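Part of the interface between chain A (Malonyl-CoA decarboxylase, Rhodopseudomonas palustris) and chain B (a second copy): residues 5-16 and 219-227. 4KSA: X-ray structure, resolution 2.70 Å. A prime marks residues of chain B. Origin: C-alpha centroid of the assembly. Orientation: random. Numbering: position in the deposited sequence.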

# COMPACT_ATOMS: atom_id res chain seq x y z
N ASP A 5 -7.37 -6.16 12.02
CA ASP A 5 -6.31 -6.05 11.03
C ASP A 5 -6.84 -5.50 9.71
O ASP A 5 -6.10 -4.91 8.92
CB ASP A 5 -5.65 -7.42 10.81
CG ASP A 5 -5.06 -8.00 12.09
OD1 ASP A 5 -4.22 -7.31 12.72
OD2 ASP A 5 -5.43 -9.14 12.46
N ARG A 6 -8.14 -5.71 9.47
CA ARG A 6 -8.82 -5.24 8.27
C ARG A 6 -8.96 -3.73 8.35
O ARG A 6 -8.70 -3.01 7.39
CB ARG A 6 -10.20 -5.91 8.19
CG ARG A 6 -11.23 -5.25 7.30
CD ARG A 6 -10.97 -5.45 5.81
NE ARG A 6 -10.31 -4.29 5.21
CZ ARG A 6 -10.25 -4.08 3.90
NH1 ARG A 6 -9.62 -3.01 3.43
NH2 ARG A 6 -10.82 -4.93 3.05
N ALA A 7 -9.38 -3.24 9.51
CA ALA A 7 -9.56 -1.81 9.72
C ALA A 7 -8.23 -1.08 9.63
O ALA A 7 -8.19 0.13 9.39
CB ALA A 7 -10.21 -1.57 11.07
N SER A 8 -7.14 -1.81 9.85
CA SER A 8 -5.81 -1.22 9.79
C SER A 8 -5.35 -1.19 8.34
O SER A 8 -4.72 -0.23 7.88
CB SER A 8 -4.84 -2.02 10.65
OG SER A 8 -5.33 -2.08 11.98
N GLU A 9 -5.67 -2.26 7.61
CA GLU A 9 -5.35 -2.36 6.19
C GLU A 9 -6.06 -1.17 5.57
O GLU A 9 -5.43 -0.30 4.96
CB GLU A 9 -5.90 -3.66 5.59
CG GLU A 9 -5.15 -4.93 5.99
CD GLU A 9 -5.93 -6.21 5.71
OE1 GLU A 9 -6.56 -6.32 4.63
OE2 GLU A 9 -5.91 -7.13 6.56
N PHE A 10 -7.38 -1.12 5.76
CA PHE A 10 -8.20 -0.05 5.23
C PHE A 10 -7.69 1.34 5.60
O PHE A 10 -7.37 2.14 4.72
CB PHE A 10 -9.64 -0.18 5.68
CG PHE A 10 -10.57 0.76 4.97
CD1 PHE A 10 -10.84 0.57 3.61
CD2 PHE A 10 -11.12 1.85 5.62
CE1 PHE A 10 -11.65 1.47 2.92
CE2 PHE A 10 -11.93 2.76 4.94
CZ PHE A 10 -12.20 2.56 3.58
N LEU A 11 -7.62 1.65 6.89
CA LEU A 11 -7.14 2.96 7.33
C LEU A 11 -5.77 3.32 6.74
O LEU A 11 -5.56 4.46 6.30
CB LEU A 11 -7.09 3.04 8.86
CG LEU A 11 -8.44 3.16 9.59
CD1 LEU A 11 -8.20 3.23 11.09
CD2 LEU A 11 -9.18 4.41 9.10
N GLY A 12 -4.84 2.37 6.73
CA GLY A 12 -3.53 2.64 6.18
C GLY A 12 -3.66 3.11 4.74
O GLY A 12 -3.06 4.12 4.34
N GLY A 13 -4.48 2.37 3.98
CA GLY A 13 -4.71 2.71 2.58
C GLY A 13 -5.25 4.11 2.35
O GLY A 13 -4.63 4.91 1.66
N LEU A 14 -6.41 4.40 2.93
CA LEU A 14 -7.04 5.71 2.80
C LEU A 14 -6.08 6.81 3.19
O LEU A 14 -6.01 7.84 2.53
CB LEU A 14 -8.28 5.80 3.70
CG LEU A 14 -9.66 5.83 3.04
CD1 LEU A 14 -9.84 4.59 2.17
CD2 LEU A 14 -10.72 5.89 4.10
N PHE A 15 -5.34 6.59 4.27
CA PHE A 15 -4.38 7.58 4.72
C PHE A 15 -3.32 7.84 3.67
O PHE A 15 -2.91 8.98 3.48
CB PHE A 15 -3.73 7.14 6.04
CG PHE A 15 -4.65 7.25 7.25
CD1 PHE A 15 -5.80 8.06 7.20
CD2 PHE A 15 -4.36 6.56 8.43
CE1 PHE A 15 -6.64 8.17 8.31
CE2 PHE A 15 -5.20 6.66 9.54
CZ PHE A 15 -6.35 7.47 9.48
N ASN A 16 -2.89 6.79 2.96
CA ASN A 16 -1.87 6.93 1.92
C ASN A 16 -2.38 7.83 0.79
O ASN A 16 -1.61 8.57 0.18
CB ASN A 16 -1.48 5.56 1.35
CG ASN A 16 -0.89 4.64 2.41
OD1 ASN A 16 -0.44 3.53 2.11
ND2 ASN A 16 -0.89 5.09 3.67
N PHE B 219 -17.14 6.60 -2.82
CA PHE B 219 -16.44 7.54 -1.95
C PHE B 219 -16.35 6.92 -0.55
O PHE B 219 -17.37 6.58 0.06
CB PHE B 219 -17.19 8.84 -1.87
CG PHE B 219 -17.03 9.71 -3.07
CD1 PHE B 219 -15.89 10.48 -3.21
CD2 PHE B 219 -18.02 9.77 -4.04
CE1 PHE B 219 -15.73 11.32 -4.32
CE2 PHE B 219 -17.87 10.60 -5.15
CZ PHE B 219 -16.72 11.38 -5.29
N PHE B 220 -15.13 6.77 -0.04
CA PHE B 220 -14.91 6.19 1.28
C PHE B 220 -14.35 7.19 2.26
O PHE B 220 -13.61 8.10 1.89
CB PHE B 220 -13.94 5.02 1.18
CG PHE B 220 -14.42 3.92 0.29
CD1 PHE B 220 -14.89 2.72 0.83
CD2 PHE B 220 -14.43 4.09 -1.10
CE1 PHE B 220 -15.38 1.71 0.01
CE2 PHE B 220 -14.91 3.09 -1.93
CZ PHE B 220 -15.39 1.89 -1.36
N HIS B 221 -14.69 7.02 3.53
CA HIS B 221 -14.20 7.91 4.58
C HIS B 221 -13.57 7.06 5.70
O HIS B 221 -14.09 6.00 6.08
CB HIS B 221 -15.37 8.74 5.11
CG HIS B 221 -14.97 9.94 5.90
ND1 HIS B 221 -14.36 9.85 7.13
CD2 HIS B 221 -15.11 11.26 5.64
CE1 HIS B 221 -14.14 11.07 7.59
NE2 HIS B 221 -14.58 11.94 6.70
N PRO B 222 -12.44 7.50 6.26
CA PRO B 222 -11.83 6.71 7.33
C PRO B 222 -12.71 6.38 8.54
O PRO B 222 -12.41 5.46 9.29
CB PRO B 222 -10.61 7.54 7.70
CG PRO B 222 -10.99 8.95 7.32
CD PRO B 222 -11.69 8.74 6.01
N ARG B 223 -13.79 7.13 8.75
CA ARG B 223 -14.65 6.87 9.90
C ARG B 223 -15.47 5.59 9.80
O ARG B 223 -15.94 5.07 10.81
CB ARG B 223 -15.61 8.05 10.11
CG ARG B 223 -14.95 9.34 10.57
CD ARG B 223 -14.52 9.29 12.03
NE ARG B 223 -14.07 10.61 12.48
CZ ARG B 223 -13.78 10.91 13.74
NH1 ARG B 223 -13.38 12.14 14.05
NH2 ARG B 223 -13.89 9.99 14.69
N LEU B 224 -15.65 5.08 8.58
CA LEU B 224 -16.42 3.86 8.36
C LEU B 224 -15.68 3.00 7.35
O LEU B 224 -15.76 3.21 6.14
CB LEU B 224 -17.83 4.22 7.85
CG LEU B 224 -18.75 4.94 8.84
CD1 LEU B 224 -19.95 5.50 8.12
CD2 LEU B 224 -19.20 3.98 9.93
N VAL B 225 -14.95 2.02 7.86
CA VAL B 225 -14.17 1.13 7.00
C VAL B 225 -15.03 0.34 6.05
O VAL B 225 -16.15 -0.04 6.38
CB VAL B 225 -13.32 0.14 7.84
CG1 VAL B 225 -12.43 0.89 8.82
CG2 VAL B 225 -14.23 -0.82 8.56
N ASP B 226 -14.47 0.08 4.86
CA ASP B 226 -15.12 -0.69 3.80
C ASP B 226 -16.54 -0.26 3.50
O ASP B 226 -17.26 -0.96 2.78
CB ASP B 226 -15.13 -2.19 4.13
CG ASP B 226 -13.75 -2.71 4.44
OD1 ASP B 226 -12.79 -2.21 3.81
OD2 ASP B 226 -13.63 -3.61 5.30
N GLU B 227 -16.96 0.86 4.04
CA GLU B 227 -18.32 1.29 3.80
C GLU B 227 -18.34 2.39 2.74
O GLU B 227 -17.86 3.50 2.95
CB GLU B 227 -18.95 1.79 5.09
CG GLU B 227 -20.43 1.54 5.19
CD GLU B 227 -20.80 0.06 5.39
OE1 GLU B 227 -20.13 -0.66 6.18
OE2 GLU B 227 -21.80 -0.38 4.78

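One face of a helix in chain A packs against a turning segment of chain B, burying 473 Å² summed over both sides. No hydrogen bond crosses between the stretches; the contact is apolar packing, with one salt bridge toward its Arg6 end. The helix is held internally by bonds such as Phe10 N to Arg6 O (2.8 Å) and Leu14 N to Phe10 O (3.0 Å), so its peptide groups are largely satisfied within the chain and its side chains make the contact.

Phe10 covers the largest area. Its CA-to-CB bond points toward chain B, and with chi1 at t the ring enters the bend of the partner chain. Val225′ C and Asp226′ N lie over one face of the ring, while Phe220′ CB and His221′ O sit at its edge, near its plane. Phe10 CD2 lies 3.4 Å from Val225′ CA and 3.6 Å from Val225′ CB, and Phe10 CZ is 3.9 Å from Phe220′ CB. A flat, wide ring suits this place because it can meet backbone on a face and a side chain at its rim at once. The backbone around it is folded by a type I turn from His221′ to Leu224′, closed by Leu224′ N to His221′ O (3.1 Å), and then a type II turn from Leu224′ to Glu227′. Within the first turn, Arg223′ N also donates to His221′ ND1 at 3.2 Å.

Pro222′ covers the most surface of any chain B residue here. Its compact ring is met by three helix side chains: Leu14 CD2 lies 3.6 Å from Pro222′ CD, Leu11 CD2 3.7 Å from Pro222′ CB, and Phe15 CE1 4.1 Å from the same Pro222′ CB. Proline suits the spot, since its phi of -55° fits the type I turn and its nitrogen carries no hydrogen to leave unpaired where Leu14 CD2 packs 3.2 Å from Pro222′ N. Leu14 points toward the partner, with chi1 between wells at -110°, and its CD1 reaches Phe220′ CB at 4.2 Å. Leu11 starts sideways, but its end comes nearer, bringing CD2 to 3.4 Å from Pro222′ O.

Asp226′ is buried and covers nearly as much as Pro222′. Its side chain starts sideways and its end approaches the helix, placing OD1 3.4 Å from Phe10 CD1 and 3.3 Å from Arg6 NH1. The latter pair is a salt bridge of charges alone: OD1 lies over a face of the guanidinium, well out of its plane, and no N-H points at it. Arg6 gets there by length, leaving the helix sideways and bringing its end nearer. Asp226′ OD2 is hydrogen-bonded elsewhere in the structure. Beside this pair, Ala7 CA lies 6.1 Å from Val225′ CA, and Ala7 CB meets Val225′ CG1 at 4.0 Å, a modest apolar contact.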